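Local atomic coordinates of phosphatidylinositol transfer protein SFH5 (Saccharomyces cerevisiae, PDB entry 6W32), a protein that transfers phosphatidylinositol between membranes, binds heme b and regulates phosphatidylinositol 4,5-bisphosphate levels at the plasma membrane. Residues E113-T121 / V133-K144; L216-T226 / K246-L256. All coordinates share one frame; numbering follows the deposited sequence.

Interaction 1: residues E113-T121 / V133-K144; sequences ELQNVGILT and VTWNLYGQLVKK. With HEM (protoporphyrin IX containing Fe), chain D.
Ile-119 and Trp-135 face each other as a hydrogen-bonded pair in the antiparallel beta hairpin that forms one edge of the CRAL-TRIO sheet. Trp-135 N donates to Ile-119 O at 2.7 Å, and Ile-119 N returns a bond to Trp-135 O. Thr-121 and Val-133 repeat this exchange. Their side chains share one sheet face with the indole of Trp-135. Trp-135 CG lies beside its own backbone N (chi1 -52°), which turns the indole toward Thr-121. Trp-135 NE1 reaches Thr-121 OG1 at 3.3 Å, near the ring plane. Val-133 CG1 covers part of one indole face, near the rim. Past the strands, Leu-137 N binds Val-117 O at 2.7 Å, and Leu-137 is the centre of an inverse gamma turn. Val-117 and Leu-141 meet tip to tip. Leu-141 CD1 touches both methyls of Val-117, with Val-117 CG1 at 3.4 Å. Lys-144 NZ forms a salt bridge with Glu-113 OE1 at 2.7 Å, on the anti lone pair of the carboxylate. The 3-10 turn that begins at Tyr-138 also serves the heme. Tyr-138 OH donates to heme propionate O1A at 2.6 Å, at the edge of the tyrosine ring and in its plane. Asn-136 CB sits over the centre of the same ring. Strand 132-136 continues the sheet through backbone bonds to parallel strand 179-184. Helix 151-166 packs on Asn-136 and Tyr-138, while Leu-277 of helix 277-280 meets Ile-119, Thr-121 and Trp-135.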
# COMPACT_ATOMS: atom_id res chain seq x y z
N GLU A 113 21.03 1.11 2.23
CA GLU A 113 20.90 0.71 0.83
C GLU A 113 19.46 0.36 0.46
O GLU A 113 19.14 0.28 -0.73
CB GLU A 113 21.85 -0.46 0.48
CG GLU A 113 21.78 -1.71 1.36
CD GLU A 113 23.16 -2.35 1.68
OE1 GLU A 113 24.10 -2.15 0.87
OE2 GLU A 113 23.31 -3.04 2.72
N LEU A 114 18.57 0.19 1.45
CA LEU A 114 17.16 -0.07 1.17
C LEU A 114 16.42 1.22 0.84
O LEU A 114 15.69 1.28 -0.16
CB LEU A 114 16.52 -0.77 2.37
CG LEU A 114 16.59 -2.30 2.25
CD1 LEU A 114 15.75 -2.95 3.28
CD2 LEU A 114 16.14 -2.73 0.86
N GLN A 115 16.61 2.28 1.64
CA GLN A 115 15.94 3.55 1.36
C GLN A 115 16.19 4.01 -0.07
O GLN A 115 15.30 4.56 -0.71
CB GLN A 115 16.38 4.63 2.35
CG GLN A 115 16.23 4.19 3.79
CD GLN A 115 17.06 5.02 4.79
OE1 GLN A 115 17.87 5.87 4.40
NE2 GLN A 115 16.85 4.75 6.09
N ASN A 116 17.39 3.75 -0.58
CA ASN A 116 17.76 4.19 -1.91
C ASN A 116 17.01 3.46 -3.00
O ASN A 116 17.07 3.91 -4.16
CB ASN A 116 19.26 4.00 -2.14
CG ASN A 116 20.08 5.11 -1.54
OD1 ASN A 116 19.56 6.15 -1.10
ND2 ASN A 116 21.39 4.90 -1.50
N VAL A 117 16.36 2.34 -2.71
CA VAL A 117 15.63 1.65 -3.77
C VAL A 117 14.13 1.73 -3.56
O VAL A 117 13.38 1.02 -4.22
CB VAL A 117 16.07 0.19 -3.93
CG1 VAL A 117 17.38 0.15 -4.65
CG2 VAL A 117 16.19 -0.47 -2.60
N GLY A 118 13.68 2.60 -2.65
CA GLY A 118 12.29 2.98 -2.52
C GLY A 118 12.07 4.43 -2.92
O GLY A 118 12.59 5.34 -2.28
N ILE A 119 11.32 4.65 -3.99
CA ILE A 119 11.04 5.97 -4.54
C ILE A 119 9.53 6.19 -4.50
O ILE A 119 8.76 5.28 -4.81
CB ILE A 119 11.55 6.12 -5.99
CG1 ILE A 119 13.07 6.00 -6.03
CG2 ILE A 119 11.12 7.45 -6.57
CD1 ILE A 119 13.74 6.72 -4.90
N LEU A 120 9.12 7.40 -4.13
CA LEU A 120 7.71 7.72 -3.95
C LEU A 120 7.43 9.02 -4.70
O LEU A 120 8.07 10.03 -4.43
CB LEU A 120 7.39 7.85 -2.47
CG LEU A 120 6.09 8.58 -2.15
CD1 LEU A 120 4.89 7.85 -2.78
CD2 LEU A 120 5.91 8.74 -0.66
N THR A 121 6.48 8.99 -5.65
CA THR A 121 6.20 10.15 -6.50
C THR A 121 4.71 10.42 -6.60
O THR A 121 3.88 9.52 -6.51
CB THR A 121 6.72 9.97 -7.92
OG1 THR A 121 5.82 9.13 -8.65
CG2 THR A 121 8.09 9.34 -7.91
N VAL A 133 2.23 6.99 -6.83
CA VAL A 133 2.96 5.80 -7.27
C VAL A 133 4.07 5.53 -6.27
O VAL A 133 4.71 6.47 -5.79
CB VAL A 133 3.56 6.01 -8.69
CG1 VAL A 133 4.10 4.72 -9.25
CG2 VAL A 133 2.54 6.57 -9.65
N THR A 134 4.32 4.25 -5.96
CA THR A 134 5.58 3.91 -5.29
C THR A 134 6.41 3.02 -6.19
O THR A 134 5.88 2.29 -7.04
CB THR A 134 5.43 3.22 -3.92
OG1 THR A 134 5.07 1.84 -4.10
CG2 THR A 134 4.43 3.88 -3.06
N TRP A 135 7.71 3.06 -5.99
CA TRP A 135 8.63 2.40 -6.90
C TRP A 135 9.66 1.63 -6.10
O TRP A 135 10.31 2.20 -5.22
CB TRP A 135 9.35 3.42 -7.79
CG TRP A 135 8.54 4.44 -8.56
CD1 TRP A 135 7.73 5.44 -8.07
CD2 TRP A 135 8.55 4.60 -9.98
NE1 TRP A 135 7.23 6.20 -9.12
CE2 TRP A 135 7.71 5.69 -10.30
CE3 TRP A 135 9.18 3.91 -11.02
CZ2 TRP A 135 7.50 6.11 -11.60
CZ3 TRP A 135 8.97 4.31 -12.30
CH2 TRP A 135 8.13 5.41 -12.60
N ASN A 136 9.85 0.36 -6.43
CA ASN A 136 10.91 -0.43 -5.81
C ASN A 136 11.96 -0.74 -6.87
O ASN A 136 11.65 -1.33 -7.90
CB ASN A 136 10.35 -1.71 -5.21
CG ASN A 136 9.33 -1.44 -4.14
OD1 ASN A 136 8.11 -1.51 -4.39
ND2 ASN A 136 9.80 -1.09 -2.95
N LEU A 137 13.19 -0.30 -6.62
CA LEU A 137 14.25 -0.52 -7.59
C LEU A 137 14.97 -1.82 -7.25
O LEU A 137 16.18 -1.87 -7.06
CB LEU A 137 15.20 0.67 -7.62
CG LEU A 137 14.42 1.95 -7.86
CD1 LEU A 137 15.31 3.14 -7.82
CD2 LEU A 137 13.70 1.84 -9.18
N TYR A 138 14.16 -2.88 -7.19
CA TYR A 138 14.66 -4.15 -6.68
C TYR A 138 15.80 -4.72 -7.53
O TYR A 138 16.69 -5.39 -7.01
CB TYR A 138 13.52 -5.15 -6.58
CG TYR A 138 12.60 -4.93 -5.39
CD1 TYR A 138 13.05 -4.31 -4.23
CD2 TYR A 138 11.28 -5.35 -5.42
CE1 TYR A 138 12.18 -4.12 -3.14
CE2 TYR A 138 10.43 -5.17 -4.34
CZ TYR A 138 10.88 -4.57 -3.22
OH TYR A 138 10.00 -4.41 -2.19
N GLY A 139 15.82 -4.42 -8.83
CA GLY A 139 16.91 -4.91 -9.66
C GLY A 139 18.29 -4.47 -9.20
O GLY A 139 19.27 -5.18 -9.39
N GLN A 140 18.37 -3.30 -8.56
CA GLN A 140 19.61 -2.83 -7.96
C GLN A 140 20.12 -3.72 -6.82
O GLN A 140 21.30 -3.61 -6.48
CB GLN A 140 19.40 -1.39 -7.46
CG GLN A 140 19.24 -0.45 -8.61
CD GLN A 140 19.13 1.00 -8.20
OE1 GLN A 140 19.80 1.47 -7.27
NE2 GLN A 140 18.26 1.72 -8.89
N LEU A 141 19.30 -4.61 -6.26
CA LEU A 141 19.67 -5.38 -5.07
C LEU A 141 20.04 -6.84 -5.35
O LEU A 141 20.17 -7.61 -4.40
CB LEU A 141 18.54 -5.35 -4.04
CG LEU A 141 18.21 -4.08 -3.28
CD1 LEU A 141 17.43 -3.21 -4.20
CD2 LEU A 141 17.37 -4.42 -2.07
N VAL A 142 20.21 -7.24 -6.62
CA VAL A 142 20.80 -8.55 -6.91
C VAL A 142 22.27 -8.59 -6.50
O VAL A 142 22.84 -9.67 -6.30
CB VAL A 142 20.62 -8.90 -8.42
CG1 VAL A 142 21.70 -8.22 -9.29
CG2 VAL A 142 20.54 -10.44 -8.65
N LYS A 143 22.89 -7.41 -6.41
CA LYS A 143 24.22 -7.27 -5.80
C LYS A 143 24.26 -7.82 -4.38
O LYS A 143 25.26 -8.40 -3.96
CB LYS A 143 24.61 -5.78 -5.74
CG LYS A 143 24.33 -4.91 -6.98
CD LYS A 143 24.70 -5.53 -8.32
CE LYS A 143 24.95 -4.43 -9.35
NZ LYS A 143 23.97 -3.30 -9.21
N LYS A 144 23.20 -7.59 -3.61
CA LYS A 144 23.27 -7.58 -2.15
C LYS A 144 22.19 -8.49 -1.61
O LYS A 144 21.14 -8.00 -1.19
CB LYS A 144 23.09 -6.17 -1.61
CG LYS A 144 23.52 -5.04 -2.57
CD LYS A 144 23.93 -3.84 -1.74
CE LYS A 144 24.33 -2.62 -2.56
NZ LYS A 144 24.75 -1.50 -1.63
CHA HEM D . 6.34 -9.29 -5.51
CHB HEM D . 11.03 -8.82 -4.64
CHC HEM D . 11.99 -10.60 -9.03
CHD HEM D . 7.24 -10.60 -10.09
C1A HEM D . 7.54 -9.01 -4.91
C2A HEM D . 7.65 -8.54 -3.56
C3A HEM D . 8.97 -8.43 -3.27
C4A HEM D . 9.68 -8.81 -4.48
CMA HEM D . 9.69 -7.97 -1.99
CAA HEM D . 6.38 -8.35 -2.72
CBA HEM D . 5.91 -6.95 -2.43
CGA HEM D . 6.61 -5.83 -3.10
O1A HEM D . 7.77 -5.61 -2.61
O2A HEM D . 5.81 -4.87 -3.34
C1B HEM D . 11.70 -9.32 -5.72
C2B HEM D . 13.13 -9.45 -5.81
C3B HEM D . 13.41 -9.94 -7.02
C4B HEM D . 12.16 -10.14 -7.74
CMB HEM D . 14.09 -9.06 -4.67
CAB HEM D . 14.82 -10.23 -7.58
CBB HEM D . 15.13 -11.40 -8.11
C1C HEM D . 10.82 -10.76 -9.74
C2C HEM D . 10.63 -11.24 -11.13
C3C HEM D . 9.31 -11.24 -11.41
C4C HEM D . 8.61 -10.75 -10.23
CMC HEM D . 11.75 -11.67 -12.11
CAC HEM D . 8.64 -11.64 -12.75
CBC HEM D . 7.63 -10.92 -13.29
C1D HEM D . 6.54 -10.30 -8.96
C2D HEM D . 5.10 -10.32 -8.79
C3D HEM D . 4.86 -9.94 -7.33
C4D HEM D . 6.16 -9.71 -6.79
CMD HEM D . 4.02 -10.66 -9.82
CAD HEM D . 3.56 -9.74 -6.54
CBD HEM D . 3.40 -8.23 -6.33
CGD HEM D . 2.08 -7.98 -5.65
O1D HEM D . 1.82 -6.80 -5.24
O2D HEM D . 1.41 -9.01 -5.30
NA HEM D . 8.79 -9.18 -5.44
NB HEM D . 11.14 -9.74 -6.90
NC HEM D . 9.58 -10.50 -9.28
ND HEM D . 7.13 -9.94 -7.73
FE HEM D . 9.16 -9.74 -7.38

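Interaction 2: residues L216-T226 / K246-L256; sequences LYAKYFVNVPT and KFVVLTDGSKL. With HEM (protoporphyrin IX containing Fe), chain D.
Lys-219 and Phe-221 reach the heme from the same sheet face as Phe-247 by different torsions. In Lys-219, CG lies anti to the backbone N (chi1 -173°) and the chain runs on extended. Its CB rests near Phe-247 CD1, but its NZ goes on to the propionates. There Lys-219 NZ donates to heme O1D at 2.7 Å and to heme O2A at 3.0 Å. One ammonium group thus ties both propionates, and its positive charge probably offsets part of theirs. Phe-221 and Phe-247 both carry CG beside the backbone N. The edge of Phe-221 turns to the face of Phe-247 in a T-shaped stack, with planes at 72°. Phe-221 CE2 is the touching atom, 3.8 Å from Phe-247 CG. Phe-221 CE1 also packs on the porphyrin, near heme C2D, while Phe-247 CZ approaches propionate oxygen O2D.

The strand that ends at Val-222 and strand 247-250 are parallel neighbours at one edge of the CRAL-TRIO sheet. The chain between them passes through helices 229-236 and 241-244, a beta-alpha-beta crossover. Lys-219 and Phe-221 each donate and accept a backbone bond across the pair. On the other face, Tyr-220 CD2 lies alongside Val-248 CB at 3.7 Å. Leu-256 CD1 fits against Val-222 CG1 and Tyr-220 CB. Tyr-220 OH bonds Lys-130 NZ.

Beyond the strands, side chains bond the backbone. Asn-223 OD1 accepts from Gly-253 N at 2.8 Å, with the donor above the amide plane. Thr-251 OG1 donates to Val-224 O at 2.9 Å. At the other end, Lys-246 NZ reaches Leu-216 O at 2.8 Å.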
# COMPACT_ATOMS: atom_id res chain seq x y z
N LEU A 216 -4.81 -1.05 -4.30
CA LEU A 216 -4.00 -1.05 -5.52
C LEU A 216 -4.91 -0.83 -6.71
O LEU A 216 -5.97 -1.46 -6.80
CB LEU A 216 -3.25 -2.37 -5.69
CG LEU A 216 -2.15 -2.49 -6.70
CD1 LEU A 216 -1.01 -1.68 -6.28
CD2 LEU A 216 -1.71 -3.94 -6.85
N TYR A 217 -4.50 0.05 -7.63
CA TYR A 217 -5.19 0.17 -8.93
C TYR A 217 -4.45 -0.60 -10.00
O TYR A 217 -5.03 -1.50 -10.60
CB TYR A 217 -5.37 1.62 -9.40
CG TYR A 217 -6.10 1.70 -10.72
CD1 TYR A 217 -7.45 1.37 -10.83
CD2 TYR A 217 -5.45 2.09 -11.88
CE1 TYR A 217 -8.14 1.42 -12.06
CE2 TYR A 217 -6.10 2.14 -13.10
CZ TYR A 217 -7.45 1.81 -13.19
OH TYR A 217 -8.09 1.88 -14.42
N ALA A 218 -3.17 -0.29 -10.23
CA ALA A 218 -2.34 -0.98 -11.20
C ALA A 218 -0.94 -1.15 -10.64
O ALA A 218 -0.43 -0.27 -9.95
CB ALA A 218 -2.22 -0.21 -12.50
N LYS A 219 -0.32 -2.28 -10.98
CA LYS A 219 1.07 -2.55 -10.63
C LYS A 219 1.84 -2.98 -11.88
O LYS A 219 1.39 -3.87 -12.63
CB LYS A 219 1.13 -3.60 -9.53
CG LYS A 219 2.52 -3.86 -8.97
CD LYS A 219 2.43 -4.32 -7.52
CE LYS A 219 3.76 -4.23 -6.78
NZ LYS A 219 3.64 -4.84 -5.41
N TYR A 220 2.98 -2.32 -12.14
CA TYR A 220 3.77 -2.56 -13.34
C TYR A 220 5.10 -3.17 -12.94
O TYR A 220 5.73 -2.72 -11.98
CB TYR A 220 4.02 -1.27 -14.16
CG TYR A 220 2.75 -0.60 -14.56
CD1 TYR A 220 2.19 0.38 -13.75
CD2 TYR A 220 2.05 -0.98 -15.71
CE1 TYR A 220 0.99 0.97 -14.07
CE2 TYR A 220 0.85 -0.37 -16.05
CZ TYR A 220 0.34 0.61 -15.20
OH TYR A 220 -0.84 1.25 -15.47
N PHE A 221 5.53 -4.18 -13.68
CA PHE A 221 6.76 -4.92 -13.42
C PHE A 221 7.61 -4.73 -14.65
O PHE A 221 7.39 -5.43 -15.64
CB PHE A 221 6.47 -6.40 -13.17
CG PHE A 221 5.54 -6.64 -12.03
CD1 PHE A 221 6.04 -7.00 -10.79
CD2 PHE A 221 4.17 -6.52 -12.19
CE1 PHE A 221 5.20 -7.25 -9.71
CE2 PHE A 221 3.31 -6.77 -11.12
CZ PHE A 221 3.84 -7.14 -9.87
N VAL A 222 8.58 -3.82 -14.61
CA VAL A 222 9.25 -3.42 -15.85
C VAL A 222 10.70 -3.91 -15.87
O VAL A 222 11.32 -4.18 -14.85
CB VAL A 222 9.18 -1.90 -16.06
CG1 VAL A 222 7.78 -1.41 -15.74
CG2 VAL A 222 10.21 -1.19 -15.22
N ASN A 223 11.22 -4.06 -17.08
CA ASN A 223 12.59 -4.48 -17.34
C ASN A 223 12.83 -5.91 -16.89
O ASN A 223 13.86 -6.24 -16.30
CB ASN A 223 13.57 -3.51 -16.71
CG ASN A 223 13.64 -2.25 -17.50
OD1 ASN A 223 13.62 -2.30 -18.73
ND2 ASN A 223 13.66 -1.11 -16.83
N VAL A 224 11.89 -6.78 -17.27
CA VAL A 224 11.79 -8.20 -16.92
C VAL A 224 11.99 -9.01 -18.20
O VAL A 224 11.08 -9.08 -19.03
CB VAL A 224 10.43 -8.52 -16.30
CG1 VAL A 224 10.43 -9.90 -15.64
CG2 VAL A 224 9.99 -7.44 -15.34
N PRO A 225 13.13 -9.66 -18.39
CA PRO A 225 13.26 -10.63 -19.49
C PRO A 225 12.17 -11.70 -19.53
O PRO A 225 11.55 -11.98 -18.50
CB PRO A 225 14.64 -11.26 -19.21
CG PRO A 225 15.40 -10.18 -18.49
CD PRO A 225 14.39 -9.43 -17.65
N THR A 226 11.92 -12.33 -20.70
CA THR A 226 10.88 -13.38 -20.81
C THR A 226 11.34 -14.73 -20.30
O THR A 226 10.51 -15.66 -20.18
CB THR A 226 10.43 -13.57 -22.26
OG1 THR A 226 11.56 -13.40 -23.13
CG2 THR A 226 9.35 -12.57 -22.64
N LYS A 246 -4.72 -6.66 -12.02
CA LYS A 246 -4.14 -5.34 -12.09
C LYS A 246 -2.66 -5.38 -12.40
O LYS A 246 -2.02 -4.32 -12.46
CB LYS A 246 -4.38 -4.56 -10.80
CG LYS A 246 -5.58 -5.05 -9.97
CD LYS A 246 -5.90 -4.13 -8.77
CE LYS A 246 -7.09 -4.63 -7.95
NZ LYS A 246 -7.77 -3.57 -7.07
N PHE A 247 -2.12 -6.56 -12.67
CA PHE A 247 -0.70 -6.77 -12.97
C PHE A 247 -0.38 -6.63 -14.46
O PHE A 247 -1.06 -7.22 -15.30
CB PHE A 247 -0.29 -8.16 -12.49
CG PHE A 247 -0.17 -8.27 -11.01
CD1 PHE A 247 -0.43 -7.18 -10.20
CD2 PHE A 247 0.25 -9.46 -10.43
CE1 PHE A 247 -0.30 -7.27 -8.84
CE2 PHE A 247 0.37 -9.55 -9.07
CZ PHE A 247 0.09 -8.45 -8.28
N VAL A 248 0.69 -5.90 -14.77
CA VAL A 248 1.22 -5.73 -16.12
C VAL A 248 2.74 -5.88 -16.12
O VAL A 248 3.42 -5.21 -15.35
CB VAL A 248 0.90 -4.33 -16.69
CG1 VAL A 248 1.54 -4.21 -18.00
CG2 VAL A 248 -0.57 -4.12 -16.79
N VAL A 249 3.27 -6.71 -17.02
CA VAL A 249 4.69 -7.04 -17.09
C VAL A 249 5.27 -6.45 -18.37
O VAL A 249 4.74 -6.70 -19.46
CB VAL A 249 4.89 -8.57 -17.07
CG1 VAL A 249 6.33 -8.93 -17.00
CG2 VAL A 249 4.11 -9.17 -15.92
N LEU A 250 6.35 -5.69 -18.24
CA LEU A 250 6.93 -4.95 -19.35
C LEU A 250 8.38 -5.38 -19.51
O LEU A 250 9.21 -5.03 -18.67
CB LEU A 250 6.88 -3.44 -19.10
CG LEU A 250 5.49 -2.79 -19.15
CD1 LEU A 250 5.60 -1.27 -19.19
CD2 LEU A 250 4.69 -3.32 -20.34
N THR A 251 8.70 -6.09 -20.59
CA THR A 251 10.11 -6.41 -20.81
C THR A 251 10.96 -5.17 -21.07
O THR A 251 12.12 -5.12 -20.62
CB THR A 251 10.25 -7.40 -21.95
OG1 THR A 251 9.68 -8.66 -21.55
CG2 THR A 251 11.67 -7.61 -22.25
N ASP A 252 10.40 -4.13 -21.72
CA ASP A 252 11.11 -2.89 -22.07
C ASP A 252 10.64 -1.74 -21.17
O ASP A 252 9.55 -1.19 -21.38
CB ASP A 252 10.87 -2.56 -23.54
CG ASP A 252 11.68 -1.37 -24.05
OD1 ASP A 252 12.16 -0.53 -23.24
OD2 ASP A 252 11.83 -1.28 -25.30
N GLY A 253 11.47 -1.33 -20.21
CA GLY A 253 11.04 -0.30 -19.26
C GLY A 253 10.72 1.05 -19.86
O GLY A 253 10.00 1.85 -19.25
N SER A 254 11.23 1.34 -21.06
CA SER A 254 10.94 2.64 -21.68
C SER A 254 9.52 2.74 -22.20
O SER A 254 9.10 3.84 -22.58
CB SER A 254 11.93 2.89 -22.81
OG SER A 254 12.24 1.67 -23.47
N LYS A 255 8.77 1.64 -22.22
CA LYS A 255 7.36 1.73 -22.56
C LYS A 255 6.51 2.21 -21.40
O LYS A 255 5.30 2.36 -21.58
CB LYS A 255 6.83 0.37 -23.03
CG LYS A 255 7.70 -0.27 -24.09
CD LYS A 255 6.93 -1.10 -25.09
CE LYS A 255 7.84 -1.44 -26.24
NZ LYS A 255 8.96 -0.44 -26.22
N LEU A 256 7.10 2.46 -20.23
CA LEU A 256 6.28 2.69 -19.06
C LEU A 256 5.45 3.95 -19.21
O LEU A 256 4.35 4.03 -18.65
CB LEU A 256 7.14 2.76 -17.81
CG LEU A 256 6.35 2.63 -16.51
CD1 LEU A 256 5.56 1.34 -16.53
CD2 LEU A 256 7.23 2.72 -15.23
CHA HEM D . 6.34 -9.29 -5.51
CHB HEM D . 11.03 -8.82 -4.64
CHC HEM D . 11.99 -10.60 -9.03
CHD HEM D . 7.24 -10.60 -10.09
C1A HEM D . 7.54 -9.01 -4.91
C2A HEM D . 7.65 -8.54 -3.56
C3A HEM D . 8.97 -8.43 -3.27
C4A HEM D . 9.68 -8.81 -4.48
CMA HEM D . 9.69 -7.97 -1.99
CAA HEM D . 6.38 -8.35 -2.72
CBA HEM D . 5.91 -6.95 -2.43
CGA HEM D . 6.61 -5.83 -3.10
O1A HEM D . 7.77 -5.61 -2.61
O2A HEM D . 5.81 -4.87 -3.34
C1B HEM D . 11.70 -9.32 -5.72
C2B HEM D . 13.13 -9.45 -5.81
C3B HEM D . 13.41 -9.94 -7.02
C4B HEM D . 12.16 -10.14 -7.74
CMB HEM D . 14.09 -9.06 -4.67
CAB HEM D . 14.82 -10.23 -7.58
CBB HEM D . 15.13 -11.40 -8.11
C1C HEM D . 10.82 -10.76 -9.74
C2C HEM D . 10.63 -11.24 -11.13
C3C HEM D . 9.31 -11.24 -11.41
C4C HEM D . 8.61 -10.75 -10.23
CMC HEM D . 11.75 -11.67 -12.11
CAC HEM D . 8.64 -11.64 -12.75
CBC HEM D . 7.63 -10.92 -13.29
C1D HEM D . 6.54 -10.30 -8.96
C2D HEM D . 5.10 -10.32 -8.79
C3D HEM D . 4.86 -9.94 -7.33
C4D HEM D . 6.16 -9.71 -6.79
CMD HEM D . 4.02 -10.66 -9.82
CAD HEM D . 3.56 -9.74 -6.54
CBD HEM D . 3.40 -8.23 -6.33
CGD HEM D . 2.08 -7.98 -5.65
O1D HEM D . 1.82 -6.80 -5.24
O2D HEM D . 1.41 -9.01 -5.30
NA HEM D . 8.79 -9.18 -5.44
NB HEM D . 11.14 -9.74 -6.90
NC HEM D . 9.58 -10.50 -9.28
ND HEM D . 7.13 -9.94 -7.73
FE HEM D . 9.16 -9.74 -7.38

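In the fold
Interactions 1 and 2 lie at the two edges of one mixed sheet, with their centres about 15 Å apart. Strand 179-184 runs between the hairpin of interaction 1 and the parallel pair of interaction 2. The two also touch directly, where Trp-135 CZ3 packs on Leu-256 CD2 at 3.8 Å. Both contribute to the heme pocket. Heme propionate A takes Tyr-138 from interaction 1 on O1A and Lys-219 from interaction 2 on O2A. Arg-158 adds another hydrogen bond to the heme. His-183 makes edge-to-face ring contacts with both Tyr-138 and Phe-221, so it links the two sides. Tyr-185, the proximal iron ligand, also touches both residues.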